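Local coordinates for protein UDP-N-acetylglucosamine 2-epimerase (Methanocaldococcus jannaschii, PDB 4NES) that probably catalyses the reversible epimerisation at C-2 that interconverts UDP-N-acetylglucosamine and UDP-N-acetylmannosamine, working as a homodimer, at residues A[312-317]-A[346-351]; A[114-119]-A[168-173]; A[229-234]-A[329-334]. All blocks are in the same frame, centred on the assembly; numbering follows the deposited sequence.

Interaction 1: residues A[312-317]-A[346-351]; sequences PETVEV and NPFGNG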
ATOM      1  N   PRO A 312     -14.348 -17.713   3.237  1.00 12.83           N
ATOM      2  CA  PRO A 312     -15.465 -18.384   2.581  1.00 13.04           C
ATOM      3  C   PRO A 312     -15.471 -19.875   2.847  1.00 14.95           C
ATOM      4  O   PRO A 312     -16.500 -20.492   2.621  1.00 14.41           O
ATOM      5  CB  PRO A 312     -15.206 -18.115   1.090  1.00 16.24           C
ATOM      6  CG  PRO A 312     -13.729 -17.907   1.014  1.00 15.57           C
ATOM      7  CD  PRO A 312     -13.410 -17.149   2.247  1.00 13.36           C
ATOM      8  N   GLU A 313     -14.349 -20.425   3.311  1.00 15.54           N
ATOM      9  CA  GLU A 313     -14.274 -21.851   3.602  1.00 13.67           C
ATOM     10  C   GLU A 313     -15.291 -22.233   4.687  1.00 14.99           C
ATOM     11  O   GLU A 313     -15.831 -23.333   4.678  1.00 15.59           O
ATOM     12  CB  GLU A 313     -12.843 -22.256   3.992  1.00 15.31           C
ATOM     13  CG  GLU A 313     -11.741 -21.498   3.210  1.00 23.12           C
ATOM     14  CD  GLU A 313     -11.485 -20.118   3.770  1.00 11.74           C
ATOM     15  OE1 GLU A 313     -12.168 -19.784   4.747  1.00 36.29           O
ATOM     16  OE2 GLU A 313     -10.589 -19.356   3.263  1.00  8.04           O
ATOM     17  N   THR A 314     -15.582 -21.311   5.598  1.00 13.65           N
ATOM     18  CA  THR A 314     -16.576 -21.580   6.640  1.00 14.59           C
ATOM     19  C   THR A 314     -17.979 -21.737   6.062  1.00 15.55           C
ATOM     20  O   THR A 314     -18.782 -22.526   6.559  1.00 15.46           O
ATOM     21  CB  THR A 314     -16.596 -20.480   7.702  1.00 14.78           C
ATOM     22  OG1 THR A 314     -16.973 -19.236   7.093  1.00 12.84           O
ATOM     23  CG2 THR A 314     -15.226 -20.346   8.348  1.00 15.28           C
ATOM     24  N   VAL A 315     -18.287 -20.975   5.016  1.00 12.19           N
ATOM     25  CA  VAL A 315     -19.560 -21.119   4.337  1.00 12.63           C
ATOM     26  C   VAL A 315     -19.527 -22.382   3.483  1.00 17.07           C
ATOM     27  O   VAL A 315     -20.493 -23.146   3.465  1.00 19.84           O
ATOM     28  CB  VAL A 315     -19.878 -19.888   3.460  1.00 14.35           C
ATOM     29  CG1 VAL A 315     -21.171 -20.094   2.688  1.00 13.57           C
ATOM     30  CG2 VAL A 315     -19.980 -18.629   4.322  1.00 13.09           C
ATOM     31  N   GLU A 316     -18.390 -22.612   2.822  1.00 19.09           N
ATOM     32  CA  GLU A 316     -18.205 -23.755   1.925  1.00 19.87           C
ATOM     33  C   GLU A 316     -18.408 -25.104   2.659  1.00 19.78           C
ATOM     34  O   GLU A 316     -19.051 -26.005   2.122  1.00 19.49           O
ATOM     35  CB  GLU A 316     -16.852 -23.664   1.152  1.00 21.39           C
ATOM     36  CG  GLU A 316     -16.643 -22.330   0.316  1.00 47.71           C
ATOM     37  CD  GLU A 316     -15.451 -22.329  -0.694  1.00 24.85           C
ATOM     38  OE1 GLU A 316     -15.575 -23.006  -1.731  1.00 35.93           O
ATOM     39  OE2 GLU A 316     -14.403 -21.640  -0.470  1.00  8.70           O
ATOM     40  N   VAL A 317     -17.920 -25.223   3.896  1.00 14.59           N
ATOM     41  CA  VAL A 317     -18.069 -26.477   4.654  1.00 16.18           C
ATOM     42  C   VAL A 317     -19.403 -26.592   5.403  1.00 17.28           C
ATOM     43  O   VAL A 317     -19.707 -27.644   5.973  1.00 22.45           O
ATOM     44  CB  VAL A 317     -16.887 -26.733   5.637  1.00 16.37           C
ATOM     45  CG1 VAL A 317     -15.563 -26.692   4.900  1.00 17.16           C
ATOM     46  CG2 VAL A 317     -16.898 -25.734   6.794  1.00 18.14           C
ATOM     47  N   ASN A 346     -12.789 -29.165   9.273  1.00 26.63           N
ATOM     48  CA  ASN A 346     -12.035 -27.952   9.608  1.00 26.75           C
ATOM     49  C   ASN A 346     -10.968 -27.686   8.564  1.00 18.14           C
ATOM     50  O   ASN A 346     -10.023 -28.456   8.406  1.00 21.35           O
ATOM     51  CB  ASN A 346     -11.423 -27.952  11.018  1.00 29.29           C
ATOM     52  CG  ASN A 346     -10.602 -26.675  11.303  1.00 27.01           C
ATOM     53  OD1 ASN A 346     -11.136 -25.542  11.342  1.00  7.60           O
ATOM     54  ND2 ASN A 346      -9.303 -26.862  11.513  1.00 40.98           N
ATOM     55  N   PRO A 347     -11.129 -26.581   7.840  1.00 16.05           N
ATOM     56  CA  PRO A 347     -10.282 -26.200   6.714  1.00 16.52           C
ATOM     57  C   PRO A 347      -9.021 -25.465   7.149  1.00 15.99           C
ATOM     58  O   PRO A 347      -8.180 -25.172   6.303  1.00 15.74           O
ATOM     59  CB  PRO A 347     -11.185 -25.255   5.927  1.00 14.97           C
ATOM     60  CG  PRO A 347     -12.038 -24.610   6.979  1.00 18.01           C
ATOM     61  CD  PRO A 347     -12.278 -25.671   8.013  1.00 17.26           C
ATOM     62  N   PHE A 348      -8.874 -25.186   8.442  1.00 12.62           N
ATOM     63  CA  PHE A 348      -7.836 -24.251   8.869  1.00 12.64           C
ATOM     64  C   PHE A 348      -6.569 -24.868   9.443  1.00 10.71           C
ATOM     65  O   PHE A 348      -5.696 -24.147   9.938  1.00 11.50           O
ATOM     66  CB  PHE A 348      -8.424 -23.219   9.831  1.00 14.27           C
ATOM     67  CG  PHE A 348      -9.504 -22.379   9.220  1.00 15.43           C
ATOM     68  CD1 PHE A 348      -9.269 -21.677   8.041  1.00 15.21           C
ATOM     69  CD2 PHE A 348     -10.762 -22.313   9.801  1.00 21.19           C
ATOM     70  CE1 PHE A 348     -10.266 -20.908   7.467  1.00 18.86           C
ATOM     71  CE2 PHE A 348     -11.766 -21.546   9.231  1.00 20.40           C
ATOM     72  CZ  PHE A 348     -11.514 -20.842   8.065  1.00 18.36           C
ATOM     73  N   GLY A 349      -6.456 -26.187   9.360  1.00 11.82           N
ATOM     74  CA  GLY A 349      -5.223 -26.850   9.736  1.00 11.50           C
ATOM     75  C   GLY A 349      -5.263 -27.564  11.071  1.00 10.08           C
ATOM     76  O   GLY A 349      -6.302 -27.611  11.735  1.00 16.61           O
ATOM     77  N   ASN A 350      -4.119 -28.097  11.473  1.00 11.07           N
ATOM     78  CA  ASN A 350      -4.087 -28.952  12.653  1.00 12.37           C
ATOM     79  C   ASN A 350      -3.414 -28.322  13.874  1.00 12.75           C
ATOM     80  O   ASN A 350      -3.017 -29.018  14.803  1.00 12.90           O
ATOM     81  CB  ASN A 350      -3.519 -30.334  12.315  1.00 19.20           C
ATOM     82  CG  ASN A 350      -4.496 -31.173  11.504  1.00 20.27           C
ATOM     83  OD1 ASN A 350      -5.678 -31.266  11.839  1.00 25.54           O
ATOM     84  ND2 ASN A 350      -4.009 -31.779  10.436  1.00 21.91           N
ATOM     85  N   GLY A 351      -3.317 -26.998  13.888  1.00 10.19           N
ATOM     86  CA  GLY A 351      -2.965 -26.297  15.112  1.00 10.70           C
ATOM     87  C   GLY A 351      -1.495 -26.200  15.449  1.00 12.01           C
ATOM     88  O   GLY A 351      -1.133 -25.928  16.598  1.00 13.41           O
TER

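Interaction 2: residues A[114-119]-A[168-173]; sequences AHVEAG and GNTIVD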
ATOM      1  N   ALA A 114       7.150 -10.566   6.842  1.00  7.00           N
ATOM      2  CA  ALA A 114       6.437 -11.834   6.908  1.00  9.39           C
ATOM      3  C   ALA A 114       5.002 -11.565   7.332  1.00  9.75           C
ATOM      4  O   ALA A 114       4.761 -11.039   8.415  1.00  9.78           O
ATOM      5  CB  ALA A 114       7.110 -12.767   7.899  1.00  8.67           C
ATOM      6  N   HIS A 115       4.057 -11.907   6.466  1.00  7.43           N
ATOM      7  CA  HIS A 115       2.650 -11.640   6.708  1.00  6.53           C
ATOM      8  C   HIS A 115       1.928 -12.914   7.108  1.00  9.07           C
ATOM      9  O   HIS A 115       1.767 -13.837   6.301  1.00  8.31           O
ATOM     10  CB  HIS A 115       1.993 -11.041   5.462  1.00  7.51           C
ATOM     11  CG  HIS A 115       0.610 -10.544   5.701  1.00  8.38           C
ATOM     12  ND1 HIS A 115      -0.308 -10.389   4.678  1.00 10.17           N
ATOM     13  CD2 HIS A 115      -0.022 -10.137   6.829  1.00  9.18           C
ATOM     14  CE1 HIS A 115      -1.439  -9.926   5.170  1.00 11.07           C
ATOM     15  NE2 HIS A 115      -1.295  -9.768   6.479  1.00  8.71           N
ATOM     16  N   VAL A 116       1.484 -12.940   8.359  1.00  8.66           N
ATOM     17  CA  VAL A 116       0.735 -14.062   8.902  1.00  8.99           C
ATOM     18  C   VAL A 116      -0.739 -13.834   8.588  1.00  9.83           C
ATOM     19  O   VAL A 116      -1.261 -12.746   8.835  1.00 13.24           O
ATOM     20  CB  VAL A 116       0.963 -14.164  10.418  1.00  7.74           C
ATOM     21  CG1 VAL A 116       0.162 -15.324  11.026  1.00 11.32           C
ATOM     22  CG2 VAL A 116       2.449 -14.324  10.723  1.00  9.52           C
ATOM     23  N   GLU A 117      -1.384 -14.848   8.017  1.00  8.96           N
ATOM     24  CA  GLU A 117      -2.776 -14.785   7.549  1.00 10.13           C
ATOM     25  C   GLU A 117      -2.862 -13.958   6.261  1.00  9.63           C
ATOM     26  O   GLU A 117      -3.609 -12.980   6.157  1.00 15.52           O
ATOM     27  CB  GLU A 117      -3.742 -14.299   8.637  1.00 12.47           C
ATOM     28  CG  GLU A 117      -5.195 -14.659   8.376  1.00 11.86           C
ATOM     29  CD  GLU A 117      -6.127 -14.042   9.398  1.00 17.60           C
ATOM     30  OE1 GLU A 117      -6.392 -12.817   9.329  1.00 17.37           O
ATOM     31  OE2 GLU A 117      -6.587 -14.791  10.278  1.00 14.12           O
ATOM     32  N   ALA A 118      -2.083 -14.389   5.275  1.00  8.14           N
ATOM     33  CA  ALA A 118      -1.975 -13.746   3.982  1.00  8.94           C
ATOM     34  C   ALA A 118      -2.987 -14.329   2.998  1.00  7.77           C
ATOM     35  O   ALA A 118      -3.313 -15.499   3.058  1.00  8.86           O
ATOM     36  CB  ALA A 118      -0.558 -13.940   3.458  1.00  8.79           C
ATOM     37  N   GLY A 119      -3.468 -13.499   2.080  1.00  6.74           N
ATOM     38  CA  GLY A 119      -4.231 -13.990   0.951  1.00  8.61           C
ATOM     39  C   GLY A 119      -5.731 -14.065   1.144  1.00  8.62           C
ATOM     40  O   GLY A 119      -6.451 -14.447   0.224  1.00  9.46           O
ATOM     41  N   GLY A 168      -1.849 -23.178   7.451  1.00  7.76           N
ATOM     42  CA  GLY A 168      -3.005 -23.192   8.331  1.00  8.25           C
ATOM     43  C   GLY A 168      -3.133 -21.848   9.017  1.00  7.93           C
ATOM     44  O   GLY A 168      -2.292 -20.969   8.832  1.00  9.21           O
ATOM     45  N   ASN A 169      -4.196 -21.679   9.798  1.00  7.16           N
ATOM     46  CA  ASN A 169      -4.382 -20.451  10.554  1.00  7.23           C
ATOM     47  C   ASN A 169      -3.972 -20.656  12.001  1.00  7.30           C
ATOM     48  O   ASN A 169      -4.413 -21.616  12.638  1.00  7.57           O
ATOM     49  CB  ASN A 169      -5.836 -19.966  10.451  1.00  9.44           C
ATOM     50  CG  ASN A 169      -5.997 -18.508  10.853  1.00  9.67           C
ATOM     51  OD1 ASN A 169      -5.559 -18.082  11.920  1.00  9.19           O
ATOM     52  ND2 ASN A 169      -6.598 -17.717   9.966  1.00 13.16           N
ATOM     53  N   THR A 170      -3.127 -19.760  12.519  1.00  7.64           N
ATOM     54  CA  THR A 170      -2.697 -19.838  13.925  1.00  8.12           C
ATOM     55  C   THR A 170      -3.854 -19.780  14.934  1.00  8.00           C
ATOM     56  O   THR A 170      -3.668 -20.128  16.110  1.00  7.39           O
ATOM     57  CB  THR A 170      -1.691 -18.734  14.296  1.00  8.71           C
ATOM     58  OG1 THR A 170      -2.303 -17.455  14.104  1.00  9.24           O
ATOM     59  CG2 THR A 170      -0.419 -18.822  13.451  1.00  9.92           C
ATOM     60  N   ILE A 171      -5.036 -19.339  14.511  1.00  7.52           N
ATOM     61  CA  ILE A 171      -6.169 -19.338  15.420  1.00  8.59           C
ATOM     62  C   ILE A 171      -6.527 -20.762  15.851  1.00  8.76           C
ATOM     63  O   ILE A 171      -7.034 -20.964  16.963  1.00  9.55           O
ATOM     64  CB  ILE A 171      -7.395 -18.612  14.823  1.00  7.25           C
ATOM     65  CG1 ILE A 171      -8.381 -18.248  15.926  1.00 10.53           C
ATOM     66  CG2 ILE A 171      -8.054 -19.443  13.726  1.00  9.73           C
ATOM     67  CD1 ILE A 171      -7.810 -17.292  16.939  1.00 13.38           C
ATOM     68  N   VAL A 172      -6.237 -21.760  15.012  1.00  7.53           N
ATOM     69  CA  VAL A 172      -6.433 -23.146  15.437  1.00  7.71           C
ATOM     70  C   VAL A 172      -5.513 -23.466  16.611  1.00  8.98           C
ATOM     71  O   VAL A 172      -5.969 -24.000  17.621  1.00  9.83           O
ATOM     72  CB  VAL A 172      -6.206 -24.165  14.299  1.00  8.27           C
ATOM     73  CG1 VAL A 172      -6.476 -25.592  14.797  1.00 10.41           C
ATOM     74  CG2 VAL A 172      -7.098 -23.853  13.128  1.00 10.05           C
ATOM     75  N   ASP A 173      -4.225 -23.141  16.481  1.00  9.38           N
ATOM     76  CA  ASP A 173      -3.280 -23.320  17.585  1.00  9.31           C
ATOM     77  C   ASP A 173      -3.811 -22.656  18.851  1.00  8.90           C
ATOM     78  O   ASP A 173      -3.801 -23.247  19.927  1.00 10.28           O
ATOM     79  CB  ASP A 173      -1.929 -22.627  17.331  1.00 10.25           C
ATOM     80  CG  ASP A 173      -1.286 -22.950  15.987  1.00 12.93           C
ATOM     81  OD1 ASP A 173      -1.968 -23.240  14.989  1.00 12.71           O
ATOM     82  OD2 ASP A 173      -0.041 -22.829  15.929  1.00 11.36           O
TER

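Interaction 3: residues A[229-234]-A[329-334]; sequences IEIYDK and KLIKAV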
ATOM      1  N   ILE A 229     -35.159 -12.732  18.893  1.00 17.31           N
ATOM      2  CA  ILE A 229     -35.536 -12.943  20.274  1.00 14.67           C
ATOM      3  C   ILE A 229     -37.024 -13.286  20.399  1.00 16.37           C
ATOM      4  O   ILE A 229     -37.405 -14.204  21.122  1.00 19.66           O
ATOM      5  CB  ILE A 229     -35.224 -11.687  21.093  1.00 14.39           C
ATOM      6  CG1 ILE A 229     -33.709 -11.456  21.155  1.00 16.81           C
ATOM      7  CG2 ILE A 229     -35.836 -11.789  22.481  1.00 15.13           C
ATOM      8  CD1 ILE A 229     -33.321 -10.080  21.650  1.00 18.00           C
ATOM      9  N   GLU A 230     -37.859 -12.548  19.680  1.00 18.02           N
ATOM     10  CA  GLU A 230     -39.304 -12.734  19.753  1.00 18.12           C
ATOM     11  C   GLU A 230     -39.758 -14.017  19.068  1.00 19.47           C
ATOM     12  O   GLU A 230     -40.655 -14.706  19.550  1.00 23.99           O
ATOM     13  CB  GLU A 230     -39.997 -11.532  19.122  1.00 16.14           C
ATOM     14  CG  GLU A 230     -39.799 -10.255  19.911  1.00 21.42           C
ATOM     15  CD  GLU A 230     -39.993  -9.013  19.070  1.00 23.92           C
ATOM     16  OE1 GLU A 230     -40.303  -9.144  17.866  1.00 26.37           O
ATOM     17  OE2 GLU A 230     -39.821  -7.902  19.617  1.00 25.60           O
ATOM     18  N   ILE A 231     -39.134 -14.335  17.940  1.00 18.17           N
ATOM     19  CA  ILE A 231     -39.541 -15.486  17.145  1.00 16.85           C
ATOM     20  C   ILE A 231     -39.055 -16.796  17.755  1.00 16.90           C
ATOM     21  O   ILE A 231     -39.798 -17.778  17.804  1.00 21.08           O
ATOM     22  CB  ILE A 231     -39.052 -15.350  15.686  1.00 15.18           C
ATOM     23  CG1 ILE A 231     -39.866 -14.272  14.966  1.00 17.67           C
ATOM     24  CG2 ILE A 231     -39.142 -16.673  14.942  1.00 18.69           C
ATOM     25  CD1 ILE A 231     -39.376 -13.971  13.572  1.00 20.42           C
ATOM     26  N   TYR A 232     -37.817 -16.800  18.244  1.00 19.52           N
ATOM     27  CA  TYR A 232     -37.200 -18.027  18.737  1.00 19.45           C
ATOM     28  C   TYR A 232     -37.138 -18.130  20.261  1.00 20.34           C
ATOM     29  O   TYR A 232     -36.727 -19.164  20.797  1.00 20.79           O
ATOM     30  CB  TYR A 232     -35.809 -18.198  18.115  1.00 17.43           C
ATOM     31  CG  TYR A 232     -35.857 -18.339  16.613  1.00 16.21           C
ATOM     32  CD1 TYR A 232     -36.213 -19.545  16.025  1.00 17.97           C
ATOM     33  CD2 TYR A 232     -35.575 -17.264  15.783  1.00 15.29           C
ATOM     34  CE1 TYR A 232     -36.272 -19.683  14.655  1.00 18.58           C
ATOM     35  CE2 TYR A 232     -35.631 -17.392  14.402  1.00 19.20           C
ATOM     36  CZ  TYR A 232     -35.979 -18.609  13.847  1.00 19.05           C
ATOM     37  OH  TYR A 232     -36.044 -18.750  12.481  1.00 23.42           O
ATOM     38  N   ASP A 233     -37.569 -17.072  20.946  1.00 22.91           N
ATOM     39  CA  ASP A 233     -37.567 -17.016  22.409  1.00 24.22           C
ATOM     40  C   ASP A 233     -36.186 -17.353  22.956  1.00 25.13           C
ATOM     41  O   ASP A 233     -36.023 -18.271  23.763  1.00 25.24           O
ATOM     42  CB  ASP A 233     -38.638 -17.942  23.001  1.00 24.10           C
ATOM     43  CG  ASP A 233     -38.868 -17.693  24.480  1.00 31.88           C
ATOM     44  OD1 ASP A 233     -38.651 -16.550  24.931  1.00 31.32           O
ATOM     45  OD2 ASP A 233     -39.260 -18.642  25.191  1.00 38.59           O
ATOM     46  N   LYS A 234     -35.187 -16.601  22.503  1.00 20.22           N
ATOM     47  CA  LYS A 234     -33.807 -16.897  22.845  1.00 23.87           C
ATOM     48  C   LYS A 234     -33.120 -15.725  23.527  1.00 23.51           C
ATOM     49  O   LYS A 234     -33.305 -14.572  23.135  1.00 28.37           O
ATOM     50  CB  LYS A 234     -33.035 -17.265  21.579  1.00 29.04           C
ATOM     51  CG  LYS A 234     -32.208 -18.516  21.725  1.00 34.68           C
ATOM     52  CD  LYS A 234     -33.072 -19.707  22.090  1.00 26.89           C
ATOM     53  CE  LYS A 234     -33.328 -20.620  20.910  1.00 23.19           C
ATOM     54  NZ  LYS A 234     -33.512 -22.029  21.365  1.00 25.44           N
ATOM     55  N   LYS A 329     -33.375 -12.659   6.012  1.00 16.43           N
ATOM     56  CA  LYS A 329     -32.289 -13.617   5.832  1.00 15.16           C
ATOM     57  C   LYS A 329     -31.804 -14.112   7.189  1.00 16.52           C
ATOM     58  O   LYS A 329     -31.476 -15.286   7.348  1.00 15.88           O
ATOM     59  CB  LYS A 329     -31.121 -12.999   5.062  1.00 17.06           C
ATOM     60  CG  LYS A 329     -31.332 -12.873   3.552  1.00 20.30           C
ATOM     61  CD  LYS A 329     -30.031 -12.469   2.866  1.00 24.20           C
ATOM     62  CE  LYS A 329     -30.171 -12.408   1.349  1.00 34.69           C
ATOM     63  NZ  LYS A 329     -30.869 -11.178   0.891  1.00 40.25           N
ATOM     64  N   LEU A 330     -31.767 -13.211   8.166  1.00 16.04           N
ATOM     65  CA  LEU A 330     -31.336 -13.580   9.512  1.00 14.64           C
ATOM     66  C   LEU A 330     -32.309 -14.574  10.145  1.00 15.41           C
ATOM     67  O   LEU A 330     -31.900 -15.574  10.732  1.00 16.69           O
ATOM     68  CB  LEU A 330     -31.188 -12.334  10.380  1.00 14.90           C
ATOM     69  CG  LEU A 330     -30.893 -12.563  11.860  1.00 13.93           C
ATOM     70  CD1 LEU A 330     -29.579 -13.301  12.047  1.00 14.29           C
ATOM     71  CD2 LEU A 330     -30.861 -11.219  12.576  1.00 17.72           C
ATOM     72  N   ILE A 331     -33.605 -14.308  10.009  1.00 16.59           N
ATOM     73  CA  ILE A 331     -34.609 -15.200  10.574  1.00 16.47           C
ATOM     74  C   ILE A 331     -34.515 -16.605   9.975  1.00 14.12           C
ATOM     75  O   ILE A 331     -34.520 -17.597  10.708  1.00 16.21           O
ATOM     76  CB  ILE A 331     -36.038 -14.630  10.404  1.00 22.59           C
ATOM     77  CG1 ILE A 331     -36.194 -13.349  11.225  1.00 24.18           C
ATOM     78  CG2 ILE A 331     -37.083 -15.656  10.820  1.00 24.55           C
ATOM     79  CD1 ILE A 331     -35.842 -13.513  12.697  1.00 31.42           C
ATOM     80  N   LYS A 332     -34.412 -16.685   8.653  1.00 16.35           N
ATOM     81  CA  LYS A 332     -34.318 -17.978   7.981  1.00 16.91           C
ATOM     82  C   LYS A 332     -33.033 -18.705   8.369  1.00 13.74           C
ATOM     83  O   LYS A 332     -33.041 -19.916   8.605  1.00 17.11           O
ATOM     84  CB  LYS A 332     -34.378 -17.814   6.465  1.00 22.07           C
ATOM     85  CG  LYS A 332     -34.190 -19.119   5.695  1.00 29.70           C
ATOM     86  CD  LYS A 332     -35.304 -20.119   5.997  1.00 37.92           C
ATOM     87  CE  LYS A 332     -35.195 -21.355   5.115  1.00 39.06           C
ATOM     88  NZ  LYS A 332     -36.425 -22.192   5.174  1.00 39.98           N
ATOM     89  N   ALA A 333     -31.935 -17.959   8.439  1.00 15.36           N
ATOM     90  CA  ALA A 333     -30.648 -18.535   8.826  1.00 13.74           C
ATOM     91  C   ALA A 333     -30.660 -19.141  10.231  1.00 14.12           C
ATOM     92  O   ALA A 333     -30.033 -20.176  10.467  1.00 16.29           O
ATOM     93  CB  ALA A 333     -29.555 -17.497   8.711  1.00 14.17           C
ATOM     94  N   VAL A 334     -31.353 -18.498  11.165  1.00 14.01           N
ATOM     95  CA  VAL A 334     -31.450 -19.034  12.516  1.00 14.33           C
ATOM     96  C   VAL A 334     -32.149 -20.389  12.494  1.00 17.39           C
ATOM     97  O   VAL A 334     -31.697 -21.338  13.132  1.00 19.72           O
ATOM     98  CB  VAL A 334     -32.153 -18.052  13.476  1.00 16.76           C
ATOM     99  CG1 VAL A 334     -32.451 -18.718  14.802  1.00 17.85           C
ATOM    100  CG2 VAL A 334     -31.294 -16.814  13.694  1.00 17.75           C
TER

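Interaction 1: residues A[312-317]-A[346-351]
Glu313 leads the contact with its CB, which rests on the ring of Pro347, 3.9 Å from Pro347 CG and just as near to Pro347 CB. From there the side chain doubles back: CG lies beside the backbone N (chi1 -37°) and the bend at chi2, 80°, swings the carboxylate round to the rim of Phe348. Glu313 OE1 meets that ring at its edge, 3.5 Å from Phe348 CE1, with carboxylate and ring planes 77° apart, so the carboxylate oxygen probably sees the weakly positive C-H rim. The next residue, Thr314, works on the same rim. Thr314 CG2 sits in the ring plane, 3.8 Å from Phe348 CZ, while OG1 is hydrogen-bonded to Arg311 O and Asn320 ND2. Both residues belong to the short helix 313-316 in the C-terminal half of this GT-B protein, and the loop they meet leads from helix 327-338 to the final helix 353-363. On that loop Phe348 is covered by its own neighbour, Pro347 CG lying 3.7 Å above the ring plane, over its centre. The same ring also touches Thr147, Val172 and Glu293, which places it between the two halves of the chain. At the far end of the helical turn Val317 points toward the loop and is partly covered by it, with Val317 CG1 4.6 Å from Pro347 CG; it also packs on Trp344 and Lys345.

Interaction 2: residues A[114-119]-A[168-173]
Glu117 and Asn169 bring the two backbones nearest, CA to CA 6.6 Å, where the chain leaves strand 112-116 with Glu117 in a left-handed backbone conformation and where helix 170-183 is about to begin. The strand is part of the parallel sheet of the N-terminal Rossmann-like domain of the GT-B fold, and Asn169 is the N-cap of the helix. Its amide works in two directions. Asn169 ND2 donates to Glu117 OE2 over 2.9 Å in a nearly straight bond, 168° at the hydrogen, keeping the acceptor close to the amide plane. The carboxylate, turned 61° from the amide, is met on the anti side of OE2, and that same oxygen forms a salt bridge with Lys15. Glu117 reaches this point because CG is anti to the backbone N (chi1 -160°) and the chain runs on extended; its side chain is about 7 Å from bound UDP. An alanine in place of Asn169 would probably leave Ile171 N without its side-chain cap and Glu117 OE2 without one of its partners. Beside the polar pair, Val116 CG1 and Thr170 CG2 make a looser apolar contact at 4.3 Å, while Thr170 OG1 is hydrogen-bonded to Lys15 O. The capping bond itself runs from Ile171 N to Asn169 OD1, 2.9 Å long, with the donor somewhat tilted from the carbonyl plane.

Interaction 3: residues A[229-234]-A[329-334]
Tyr232 OH donates to Ile331 O across 2.6 Å, a short bond from the last turn of helix 215-232 to the backbone of helix 327-338. The donor comes in tilted 34° from the carbonyl plane. Beyond this polar tip the ring is sandwiched. Over one face Val334 CG1 makes a CH-pi contact, 3.5 Å from the Tyr232 ring centroid and only 13° off the normal; it gets there by standing anti to the backbone N of its own residue (chi1 170°). The opposite face carries Ile231 CG2, which lies 3.6 Å above the plane and toward the rim. With both faces covered and the hydroxyl held, the ring has little room to turn. Ile231 itself reaches out to Ile331, and their CD1 methyls meet tip to tip at 3.7 Å, on the more exposed side of the contact. Tyr232 also touches Glu335 and Leu338, further along helix 327-338, while Leu330, Ala333 and Val334 lie on Ile303 of strand 302-304. This is neighbouring-helix packing in a Rossmann-like domain, here the C-terminal one of the GT-B pair, with helix 215-232 forming the crossover between parallel strands 201-205 and 235-239.

Overall arrangement
Interactions 1 and 2 are buried and adjoin, their centres 12 Å apart: Phe348 O lies 2.9 Å from Asn169 N, a probable hydrogen bond, so the loop 346-351 meets the start of helix 170-183. Interaction 3 stands apart, about 33 Å from interaction 2 between centres and on the opposite side of the chain's centre. The chemistry follows the place. Near bound UDP, interaction 2 is mainly polar, a carboxylate shared between an amide and Lys15; interaction 1 is ring-edge and proline packing of the short helix 313-316 on the loop before helix 353-363. Interaction 3, partly buried, pairs two helices of the C-terminal domain through aliphatic contacts and a tyrosine whose hydroxyl bonds to a main-chain carbonyl.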